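Local atomic coordinates of KaiC-like domain-containing protein (PDB entry 2EKD), a protein that is of unknown function, a KaiC-like protein from the archaeon Pyrococcus horikoshii whose family is grouped with the P-loop NTPases. Residues F[6-11]-F[150-155]; F[26-31]-F[53-58]; F[33-38]-F[115-120]. One frame throughout, in Å; residues are numbered along the deposited sequence.

Contact 1 (F[6-11]-F[150-155]); sequences EKFFKL and IAFYFV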
loop_
_atom_site.group_PDB
_atom_site.type_symbol
_atom_site.label_atom_id
_atom_site.label_comp_id
_atom_site.label_asym_id
_atom_site.label_seq_id
_atom_site.Cartn_x
_atom_site.Cartn_y
_atom_site.Cartn_z
ATOM N N GLU F 6 7.551 -2.211 -43.857
ATOM C CA GLU F 6 8.530 -3.193 -44.308
ATOM C C GLU F 6 9.810 -3.160 -43.470
ATOM O O GLU F 6 10.263 -4.195 -42.988
ATOM C CB GLU F 6 8.863 -2.961 -45.785
ATOM C CG GLU F 6 9.776 -4.015 -46.390
ATOM C CD GLU F 6 10.020 -3.794 -47.875
ATOM O OE1 GLU F 6 10.536 -2.715 -48.240
ATOM O OE2 GLU F 6 9.695 -4.699 -48.677
ATOM N N LYS F 7 10.387 -1.975 -43.291
ATOM C CA LYS F 7 11.612 -1.836 -42.505
ATOM C C LYS F 7 11.354 -2.107 -41.020
ATOM O O LYS F 7 12.147 -2.772 -40.352
ATOM C CB LYS F 7 12.201 -0.430 -42.672
ATOM C CG LYS F 7 12.699 -0.099 -44.081
ATOM C CD LYS F 7 11.563 -0.076 -45.093
ATOM C CE LYS F 7 12.034 0.362 -46.479
ATOM N NZ LYS F 7 12.520 1.777 -46.503
ATOM N N PHE F 8 10.244 -1.582 -40.512
ATOM C CA PHE F 8 9.868 -1.767 -39.115
ATOM C C PHE F 8 9.782 -3.253 -38.750
ATOM O O PHE F 8 10.356 -3.689 -37.748
ATOM C CB PHE F 8 8.518 -1.085 -38.849
ATOM C CG PHE F 8 7.992 -1.295 -37.455
ATOM C CD1 PHE F 8 8.585 -0.659 -36.368
ATOM C CD2 PHE F 8 6.903 -2.132 -37.230
ATOM C CE1 PHE F 8 8.102 -0.854 -35.071
ATOM C CE2 PHE F 8 6.409 -2.335 -35.938
ATOM C CZ PHE F 8 7.011 -1.695 -34.856
ATOM N N PHE F 9 9.067 -4.030 -39.561
ATOM C CA PHE F 9 8.918 -5.456 -39.286
ATOM C C PHE F 9 10.252 -6.198 -39.313
ATOM O O PHE F 9 10.384 -7.264 -38.715
ATOM C CB PHE F 9 7.953 -6.110 -40.284
ATOM C CG PHE F 9 6.585 -5.488 -40.303
ATOM C CD1 PHE F 9 5.931 -5.168 -39.117
ATOM C CD2 PHE F 9 5.946 -5.222 -41.510
ATOM C CE1 PHE F 9 4.666 -4.590 -39.130
ATOM C CE2 PHE F 9 4.677 -4.643 -41.532
ATOM C CZ PHE F 9 4.039 -4.325 -40.340
ATOM N N LYS F 10 11.234 -5.627 -40.007
ATOM C CA LYS F 10 12.564 -6.221 -40.113
ATOM C C LYS F 10 13.324 -6.195 -38.776
ATOM O O LYS F 10 14.365 -6.822 -38.611
ATOM C CB LYS F 10 13.343 -5.463 -41.194
ATOM C CG LYS F 10 12.779 -5.703 -42.597
ATOM C CD LYS F 10 12.899 -7.164 -43.038
ATOM C CE LYS F 10 12.679 -7.336 -44.547
ATOM N NZ LYS F 10 11.318 -6.933 -44.892
ATOM N N LEU F 11 12.799 -5.402 -37.813
ATOM C CA LEU F 11 13.389 -5.414 -36.471
ATOM C C LEU F 11 13.087 -6.731 -35.753
ATOM O O LEU F 11 13.703 -7.099 -34.762
ATOM C CB LEU F 11 12.787 -4.270 -35.657
ATOM C CG LEU F 11 13.092 -2.891 -36.233
ATOM C CD1 LEU F 11 12.421 -1.779 -35.424
ATOM C CD2 LEU F 11 14.584 -2.575 -36.249
ATOM N N ILE F 150 4.286 -13.233 -36.583
ATOM C CA ILE F 150 5.008 -12.348 -35.676
ATOM C C ILE F 150 3.835 -11.681 -34.970
ATOM O O ILE F 150 3.075 -10.944 -35.601
ATOM C CB ILE F 150 5.818 -11.244 -36.400
ATOM C CG1 ILE F 150 6.952 -11.857 -37.227
ATOM C CG2 ILE F 150 6.426 -10.290 -35.361
ATOM C CD1 ILE F 150 7.951 -10.823 -37.724
ATOM N N ALA F 151 3.671 -11.967 -33.681
ATOM C CA ALA F 151 2.570 -11.405 -32.907
ATOM C C ALA F 151 2.958 -10.118 -32.174
ATOM O O ALA F 151 4.054 -10.004 -31.618
ATOM C CB ALA F 151 2.060 -12.438 -31.908
ATOM N N PHE F 152 2.049 -9.150 -32.189
ATOM C CA PHE F 152 2.259 -7.879 -31.510
ATOM C C PHE F 152 1.125 -7.719 -30.501
ATOM O O PHE F 152 0.003 -7.399 -30.882
ATOM C CB PHE F 152 2.212 -6.714 -32.509
ATOM C CG PHE F 152 3.402 -6.642 -33.431
ATOM C CD1 PHE F 152 4.583 -6.026 -33.025
ATOM C CD2 PHE F 152 3.343 -7.193 -34.705
ATOM C CE1 PHE F 152 5.688 -5.960 -33.875
ATOM C CE2 PHE F 152 4.444 -7.134 -35.562
ATOM C CZ PHE F 152 5.618 -6.516 -35.145
ATOM N N TYR F 153 1.409 -7.962 -29.225
ATOM C CA TYR F 153 0.387 -7.817 -28.190
ATOM C C TYR F 153 0.352 -6.389 -27.662
ATOM O O TYR F 153 1.256 -5.970 -26.937
ATOM C CB TYR F 153 0.649 -8.762 -27.019
ATOM C CG TYR F 153 0.338 -10.220 -27.273
ATOM C CD1 TYR F 153 1.174 -11.016 -28.063
ATOM C CD2 TYR F 153 -0.776 -10.816 -26.687
ATOM C CE1 TYR F 153 0.905 -12.369 -28.252
ATOM C CE2 TYR F 153 -1.056 -12.163 -26.870
ATOM C CZ TYR F 153 -0.216 -12.935 -27.648
ATOM O OH TYR F 153 -0.509 -14.269 -27.815
ATOM N N PHE F 154 -0.683 -5.643 -28.045
ATOM C CA PHE F 154 -0.856 -4.265 -27.589
ATOM C C PHE F 154 -1.494 -4.324 -26.208
ATOM O O PHE F 154 -2.649 -4.731 -26.076
ATOM C CB PHE F 154 -1.790 -3.493 -28.519
ATOM C CG PHE F 154 -1.144 -3.013 -29.787
ATOM C CD1 PHE F 154 -0.703 -3.916 -30.750
ATOM C CD2 PHE F 154 -1.015 -1.652 -30.036
ATOM C CE1 PHE F 154 -0.143 -3.469 -31.947
ATOM C CE2 PHE F 154 -0.459 -1.191 -31.230
ATOM C CZ PHE F 154 -0.022 -2.106 -32.188
ATOM N N VAL F 155 -0.756 -3.927 -25.180
ATOM C CA VAL F 155 -1.303 -3.955 -23.830
ATOM C C VAL F 155 -1.165 -2.614 -23.125
ATOM O O VAL F 155 -0.147 -1.933 -23.254
ATOM C CB VAL F 155 -0.612 -5.025 -22.950
ATOM C CG1 VAL F 155 -0.667 -6.397 -23.637
ATOM C CG2 VAL F 155 0.830 -4.616 -22.670
#
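F9 and I150 are the closest pair of residues between helix 5-9 and strand 149-156, their CA atoms 8.7 Å apart, so the distance is bridged by side chains and not by backbone hydrogen bonds. The principle is aromatic packing of a helix against a sheet, with F152 as the shared partner of two consecutive phenylalanines. Neighbouring atoms of its ring take one each: CE1 of F152 lies 4.2 Å from F8 CE2, and CZ of F152 the same 4.2 Å from F9 CD1. All these approaches are oblique. F8 and F9 can both reach F152 because their first torsions differ: CG of F8 extends opposite the backbone N (chi1 176°), whereas that of F9 lies beside it (chi1 -58°). F9 also presents CE1 to the edge of the F8 ring, in its plane. At the margin, I150 CD1 comes 4.4 Å from F9 O, a loose van der Waals approach. The contact is buried. F12 meets both F8 and F152 edge-to-face, I35 of helix 29-37 touches F8 and F9, and strand 149-156 runs between its parallel neighbours 114-119 and 17-22.

Contact 2 (F[26-31]-F[53-58]); sequences SRAELL and YEFYTR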
loop_
_atom_site.group_PDB
_atom_site.type_symbol
_atom_site.label_atom_id
_atom_site.label_comp_id
_atom_site.label_asym_id
_atom_site.label_seq_id
_atom_site.Cartn_x
_atom_site.Cartn_y
_atom_site.Cartn_z
ATOM N N SER F 26 -1.183 7.389 -24.987
ATOM C CA SER F 26 -0.265 7.001 -26.058
ATOM C C SER F 26 -0.869 7.090 -27.459
ATOM O O SER F 26 -0.149 7.313 -28.435
ATOM C CB SER F 26 0.229 5.558 -25.851
ATOM O OG SER F 26 1.040 5.419 -24.696
ATOM N N ARG F 27 -2.184 6.916 -27.559
ATOM C CA ARG F 27 -2.850 6.908 -28.856
ATOM C C ARG F 27 -2.245 5.741 -29.645
ATOM O O ARG F 27 -1.865 5.886 -30.806
ATOM C CB ARG F 27 -2.624 8.219 -29.615
ATOM C CG ARG F 27 -3.392 9.401 -29.067
ATOM C CD ARG F 27 -3.465 10.517 -30.096
ATOM N NE ARG F 27 -2.142 11.023 -30.450
ATOM C CZ ARG F 27 -1.919 11.925 -31.403
ATOM N NH1 ARG F 27 -2.938 12.421 -32.101
ATOM N NH2 ARG F 27 -0.679 12.329 -31.661
ATOM N N ALA F 28 -2.156 4.588 -28.987
ATOM C CA ALA F 28 -1.599 3.376 -29.577
ATOM C C ALA F 28 -2.273 2.968 -30.885
ATOM O O ALA F 28 -1.695 2.241 -31.683
ATOM C CB ALA F 28 -1.676 2.225 -28.566
ATOM N N GLU F 29 -3.498 3.430 -31.108
ATOM C CA GLU F 29 -4.201 3.094 -32.336
ATOM C C GLU F 29 -3.400 3.550 -33.571
ATOM O O GLU F 29 -3.465 2.908 -34.630
ATOM C CB GLU F 29 -5.592 3.741 -32.351
ATOM C CG GLU F 29 -5.569 5.255 -32.229
ATOM C CD GLU F 29 -5.852 5.743 -30.814
ATOM O OE1 GLU F 29 -5.566 5.005 -29.845
ATOM O OE2 GLU F 29 -6.351 6.878 -30.670
ATOM N N LEU F 30 -2.649 4.645 -33.434
ATOM C CA LEU F 30 -1.844 5.165 -34.543
ATOM C C LEU F 30 -0.791 4.148 -34.985
ATOM O O LEU F 30 -0.529 3.997 -36.179
ATOM C CB LEU F 30 -1.140 6.474 -34.160
ATOM C CG LEU F 30 -1.970 7.701 -33.779
ATOM C CD1 LEU F 30 -1.049 8.916 -33.648
ATOM C CD2 LEU F 30 -3.026 7.965 -34.842
ATOM N N LEU F 31 -0.192 3.457 -34.019
ATOM C CA LEU F 31 0.828 2.455 -34.321
ATOM C C LEU F 31 0.168 1.244 -34.960
ATOM O O LEU F 31 0.753 0.584 -35.823
ATOM C CB LEU F 31 1.564 2.019 -33.052
ATOM C CG LEU F 31 2.662 0.979 -33.309
ATOM C CD1 LEU F 31 3.724 1.573 -34.247
ATOM C CD2 LEU F 31 3.294 0.545 -31.986
ATOM N N TYR F 53 -12.738 -2.806 -32.246
ATOM C CA TYR F 53 -13.775 -1.813 -32.505
ATOM C C TYR F 53 -13.383 -0.459 -31.891
ATOM O O TYR F 53 -13.566 0.587 -32.516
ATOM C CB TYR F 53 -15.116 -2.273 -31.916
ATOM C CG TYR F 53 -16.176 -1.189 -31.909
ATOM C CD1 TYR F 53 -16.830 -0.811 -33.084
ATOM C CD2 TYR F 53 -16.486 -0.501 -30.733
ATOM C CE1 TYR F 53 -17.762 0.230 -33.090
ATOM C CE2 TYR F 53 -17.415 0.543 -30.728
ATOM C CZ TYR F 53 -18.043 0.906 -31.910
ATOM O OH TYR F 53 -18.912 1.978 -31.919
ATOM N N GLU F 54 -12.848 -0.480 -30.668
ATOM C CA GLU F 54 -12.443 0.759 -29.990
ATOM C C GLU F 54 -11.293 1.453 -30.725
ATOM O O GLU F 54 -11.307 2.676 -30.885
ATOM C CB GLU F 54 -12.041 0.473 -28.535
ATOM C CG GLU F 54 -13.075 -0.339 -27.757
ATOM C CD GLU F 54 -12.695 -0.578 -26.299
ATOM O OE1 GLU F 54 -11.494 -0.740 -25.998
ATOM O OE2 GLU F 54 -13.608 -0.623 -25.448
ATOM N N PHE F 55 -10.300 0.682 -31.171
ATOM C CA PHE F 55 -9.170 1.256 -31.914
ATOM C C PHE F 55 -9.677 1.829 -33.231
ATOM O O PHE F 55 -9.297 2.928 -33.646
ATOM C CB PHE F 55 -8.108 0.188 -32.213
ATOM C CG PHE F 55 -7.101 -0.006 -31.110
ATOM C CD1 PHE F 55 -7.508 -0.281 -29.813
ATOM C CD2 PHE F 55 -5.737 0.062 -31.382
ATOM C CE1 PHE F 55 -6.571 -0.488 -28.798
ATOM C CE2 PHE F 55 -4.796 -0.144 -30.375
ATOM C CZ PHE F 55 -5.217 -0.420 -29.080
ATOM N N TYR F 56 -10.545 1.065 -33.884
ATOM C CA TYR F 56 -11.143 1.453 -35.157
ATOM C C TYR F 56 -11.913 2.769 -35.046
ATOM O O TYR F 56 -11.727 3.678 -35.849
ATOM C CB TYR F 56 -12.086 0.342 -35.617
ATOM C CG TYR F 56 -12.936 0.675 -36.815
ATOM C CD1 TYR F 56 -12.442 0.527 -38.108
ATOM C CD2 TYR F 56 -14.252 1.105 -36.654
ATOM C CE1 TYR F 56 -13.239 0.789 -39.211
ATOM C CE2 TYR F 56 -15.059 1.375 -37.749
ATOM C CZ TYR F 56 -14.547 1.211 -39.028
ATOM O OH TYR F 56 -15.350 1.459 -40.117
ATOM N N THR F 57 -12.782 2.858 -34.045
ATOM C CA THR F 57 -13.596 4.053 -33.814
ATOM C C THR F 57 -12.764 5.314 -33.576
ATOM O O THR F 57 -13.078 6.379 -34.094
ATOM C CB THR F 57 -14.536 3.848 -32.596
ATOM O OG1 THR F 57 -15.480 2.810 -32.887
ATOM C CG2 THR F 57 -15.294 5.128 -32.277
ATOM N N ARG F 58 -11.707 5.194 -32.779
ATOM C CA ARG F 58 -10.853 6.338 -32.474
ATOM C C ARG F 58 -10.141 6.831 -33.721
ATOM O O ARG F 58 -9.994 8.036 -33.922
ATOM C CB ARG F 58 -9.829 5.963 -31.398
ATOM C CG ARG F 58 -10.042 6.676 -30.066
ATOM C CD ARG F 58 -9.858 5.745 -28.877
ATOM N NE ARG F 58 -8.590 5.014 -28.907
ATOM C CZ ARG F 58 -8.464 3.757 -28.486
ATOM N NH1 ARG F 58 -9.525 3.112 -28.012
ATOM N NH2 ARG F 58 -7.292 3.141 -28.535
#
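E29 and R58 cross nearly at a right angle, and their salt bridge shows how a buried ion pair can join two neighbouring helices. R58 turns NH2 and NE toward a single oxygen, E29 OE1. NH2 donates at 2.9 Å to OE1 with an N-H...O angle of 155°, while NE reaches OE1 at 3.2 Å in a weak bond. OE1 lies almost in the guanidinium plane, but NH2 meets it from above the carboxylate, 53° out of that plane. The two planes stand 69° apart, so this is not the coplanar, two-oxygen pairing of a bidentate bridge. OE2 lies alongside the aliphatic start of the arginine, 3.7 Å from R58 CB, with R58 NE nearer but not bonded to it. Bends at chi2 and chi3 fold the arginine back along its own helix, bringing NH2 over the rim of one face of the F55 ring. F55 in turn packs obliquely on residues 28-29, its CD2 3.5 Å from E29 CA and its CE2 4.3 Å from A28 CB. A leucine in place of R58 would probably leave the buried E29 carboxylate without its charged mate. V174 of a neighbouring subunit packs on R58, and E173 of that subunit on F55. Helices 29-37 and 51-61 lie side by side on one face of the sheet, L59 touching E29 and Y22 of strand 17-22 lying against both A28 and F55.

Contact 3 (F[33-38]-F[115-120]); sequences YYIVNN and INPVLG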
loop_
_atom_site.group_PDB
_atom_site.type_symbol
_atom_site.label_atom_id
_atom_site.label_comp_id
_atom_site.label_asym_id
_atom_site.label_seq_id
_atom_site.Cartn_x
_atom_site.Cartn_y
_atom_site.Cartn_z
ATOM N N TYR F 33 -2.603 1.336 -36.792
ATOM C CA TYR F 33 -2.948 1.728 -38.150
ATOM C C TYR F 33 -1.714 1.589 -39.030
ATOM O O TYR F 33 -1.790 1.093 -40.146
ATOM C CB TYR F 33 -3.428 3.181 -38.196
ATOM C CG TYR F 33 -3.935 3.585 -39.561
ATOM C CD1 TYR F 33 -5.194 3.178 -40.001
ATOM C CD2 TYR F 33 -3.140 4.332 -40.431
ATOM C CE1 TYR F 33 -5.653 3.501 -41.269
ATOM C CE2 TYR F 33 -3.589 4.661 -41.714
ATOM C CZ TYR F 33 -4.848 4.240 -42.124
ATOM O OH TYR F 33 -5.307 4.552 -43.384
ATOM N N TYR F 34 -0.580 2.044 -38.510
ATOM C CA TYR F 34 0.687 1.982 -39.224
ATOM C C TYR F 34 1.041 0.546 -39.602
ATOM O O TYR F 34 1.484 0.274 -40.723
ATOM C CB TYR F 34 1.783 2.599 -38.354
ATOM C CG TYR F 34 3.191 2.406 -38.865
ATOM C CD1 TYR F 34 3.781 3.346 -39.722
ATOM C CD2 TYR F 34 3.949 1.302 -38.472
ATOM C CE1 TYR F 34 5.095 3.193 -40.167
ATOM C CE2 TYR F 34 5.267 1.139 -38.911
ATOM C CZ TYR F 34 5.833 2.086 -39.755
ATOM O OH TYR F 34 7.137 1.941 -40.164
ATOM N N ILE F 35 0.829 -0.376 -38.672
ATOM C CA ILE F 35 1.126 -1.781 -38.920
ATOM C C ILE F 35 0.176 -2.423 -39.946
ATOM O O ILE F 35 0.607 -3.229 -40.773
ATOM C CB ILE F 35 1.086 -2.590 -37.595
ATOM C CG1 ILE F 35 2.305 -2.231 -36.735
ATOM C CG2 ILE F 35 1.053 -4.091 -37.886
ATOM C CD1 ILE F 35 2.355 -2.956 -35.384
ATOM N N VAL F 36 -1.106 -2.065 -39.902
ATOM C CA VAL F 36 -2.087 -2.647 -40.824
ATOM C C VAL F 36 -2.014 -2.021 -42.233
ATOM O O VAL F 36 -1.900 -2.709 -43.242
ATOM C CB VAL F 36 -3.511 -2.458 -40.274
ATOM C CG1 VAL F 36 -4.528 -2.923 -41.313
ATOM C CG2 VAL F 36 -3.694 -3.287 -39.017
ATOM N N ASN F 37 -2.166 -0.665 -42.276
ATOM C CA ASN F 37 -2.101 0.034 -43.563
ATOM C C ASN F 37 -0.840 -0.386 -44.328
ATOM O O ASN F 37 -0.885 -0.868 -45.461
ATOM C CB ASN F 37 -2.046 1.539 -43.262
ATOM C CG ASN F 37 -2.370 2.364 -44.497
ATOM O OD1 ASN F 37 -1.965 3.527 -44.624
ATOM N ND2 ASN F 37 -3.174 1.769 -45.401
ATOM N N ASN F 38 0.319 -0.127 -43.666
ATOM C CA ASN F 38 1.639 -0.523 -44.123
ATOM C C ASN F 38 1.843 -2.026 -43.956
ATOM O O ASN F 38 2.097 -2.527 -42.869
ATOM C CB ASN F 38 2.678 0.238 -43.299
ATOM C CG ASN F 38 2.536 1.716 -43.556
ATOM O OD1 ASN F 38 3.304 2.323 -44.297
ATOM N ND2 ASN F 38 1.512 2.307 -42.917
ATOM N N ILE F 115 1.423 -10.939 -40.050
ATOM C CA ILE F 115 1.657 -9.985 -38.972
ATOM C C ILE F 115 0.395 -10.175 -38.140
ATOM O O ILE F 115 -0.720 -10.061 -38.655
ATOM C CB ILE F 115 1.769 -8.540 -39.502
ATOM C CG1 ILE F 115 2.989 -8.428 -40.428
ATOM C CG2 ILE F 115 1.900 -7.560 -38.340
ATOM C CD1 ILE F 115 4.290 -8.907 -39.805
ATOM N N ASN F 116 0.580 -10.480 -36.860
ATOM C CA ASN F 116 -0.532 -10.791 -35.968
ATOM C C ASN F 116 -0.726 -9.854 -34.772
ATOM O O ASN F 116 -0.203 -10.104 -33.688
ATOM C CB ASN F 116 -0.340 -12.235 -35.473
ATOM C CG ASN F 116 -1.486 -12.733 -34.617
ATOM O OD1 ASN F 116 -1.329 -13.704 -33.876
ATOM N ND2 ASN F 116 -2.650 -12.088 -34.722
ATOM N N PRO F 117 -1.471 -8.755 -34.958
ATOM C CA PRO F 117 -1.691 -7.839 -33.836
ATOM C C PRO F 117 -2.754 -8.429 -32.916
ATOM O O PRO F 117 -3.833 -8.798 -33.372
ATOM C CB PRO F 117 -2.192 -6.562 -34.517
ATOM C CG PRO F 117 -1.609 -6.662 -35.917
ATOM C CD PRO F 117 -1.836 -8.112 -36.231
ATOM N N VAL F 118 -2.437 -8.534 -31.631
ATOM C CA VAL F 118 -3.372 -9.058 -30.636
ATOM C C VAL F 118 -3.764 -7.877 -29.755
ATOM O O VAL F 118 -2.910 -7.268 -29.110
ATOM C CB VAL F 118 -2.716 -10.145 -29.765
ATOM C CG1 VAL F 118 -3.719 -10.676 -28.749
ATOM C CG2 VAL F 118 -2.208 -11.281 -30.647
ATOM N N LEU F 119 -5.055 -7.559 -29.725
ATOM C CA LEU F 119 -5.539 -6.424 -28.956
ATOM C C LEU F 119 -6.449 -6.790 -27.782
ATOM O O LEU F 119 -7.246 -7.730 -27.859
ATOM C CB LEU F 119 -6.288 -5.464 -29.888
ATOM C CG LEU F 119 -5.655 -5.125 -31.248
ATOM C CD1 LEU F 119 -6.614 -4.242 -32.048
ATOM C CD2 LEU F 119 -4.320 -4.421 -31.054
ATOM N N GLY F 120 -6.310 -6.036 -26.693
ATOM C CA GLY F 120 -7.137 -6.234 -25.519
ATOM C C GLY F 120 -6.737 -7.229 -24.447
ATOM O O GLY F 120 -7.561 -7.534 -23.580
#
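I35 on helix 29-37 meets I115 and P117 on strand 114-119, a small apolar contact inside the alpha/beta fold expected of a P-loop NTPase relative. It illustrates a general feature of the beta-alpha-beta crossover. Helix 29-37 links the parallel strands 17-22 and 44-48, which are not adjacent; between them in the sheet run 149-156 and 114-119, and the connecting helix here packs on one of these intervening strands. The backbones stay well apart, with the CA atoms of I35 and I115 separated by 8.2 Å, and the contact is made by branched and cyclic apolar groups, with no hydrogen bond between the segments.

I35 has the most surface buried here. Its side chain points at the strand, and a single methyl, CG2, does the touching. P117 follows, offering the outer corner of its ring: CG lies 4.2 Å from I35 CG2, and the two side chains lie alongside, pointing opposite ways. I115 completes the trio. Being two residues apart on an extended strand, I115 and P117 project from the same face, while N116 between them points away and gives its ND2 to V44 O on the neighbouring strand. P117, which has no N-H to donate, still shares a backbone hydrogen bond with D46 on that side. F9 of helix 5-9 touches both isoleucines, and F152 also packs on I115, so aromatic rings border the cluster.

The tightest approach is between the two isoleucines. With CG1 beside the backbone N in each (chi1 -72° in I35, -63° in I115), the methyl branch is sent out opposite that N, and the two CG2 atoms of I35 and I115 come to 3.6 Å.

Overall arrangement
Contacts 1 and 3 lie closest, their centres about 8 Å apart, and share the sheet: strands 149-156 and 114-119 are parallel neighbours, joined by probable hydrogen bonds from V118 N to F152 O and from N116 N to I150 O, both 2.8 Å. Contacts 2 and 3 use successive parts of helix 29-37, with centres about 10 Å apart. Contact 1 reaches contact 2, about 16 Å away between centres, through F154, whose CD2 lies 4.1 Å from F55 CE2. Along the chain, contact 1 encloses the other two, which cross. No active site is defined; the loop before helix 29-37 topologically matches the phosphate-binding loop of P-loop NTPases but lacks the Walker A sequence, leaving nucleotide binding uncertain.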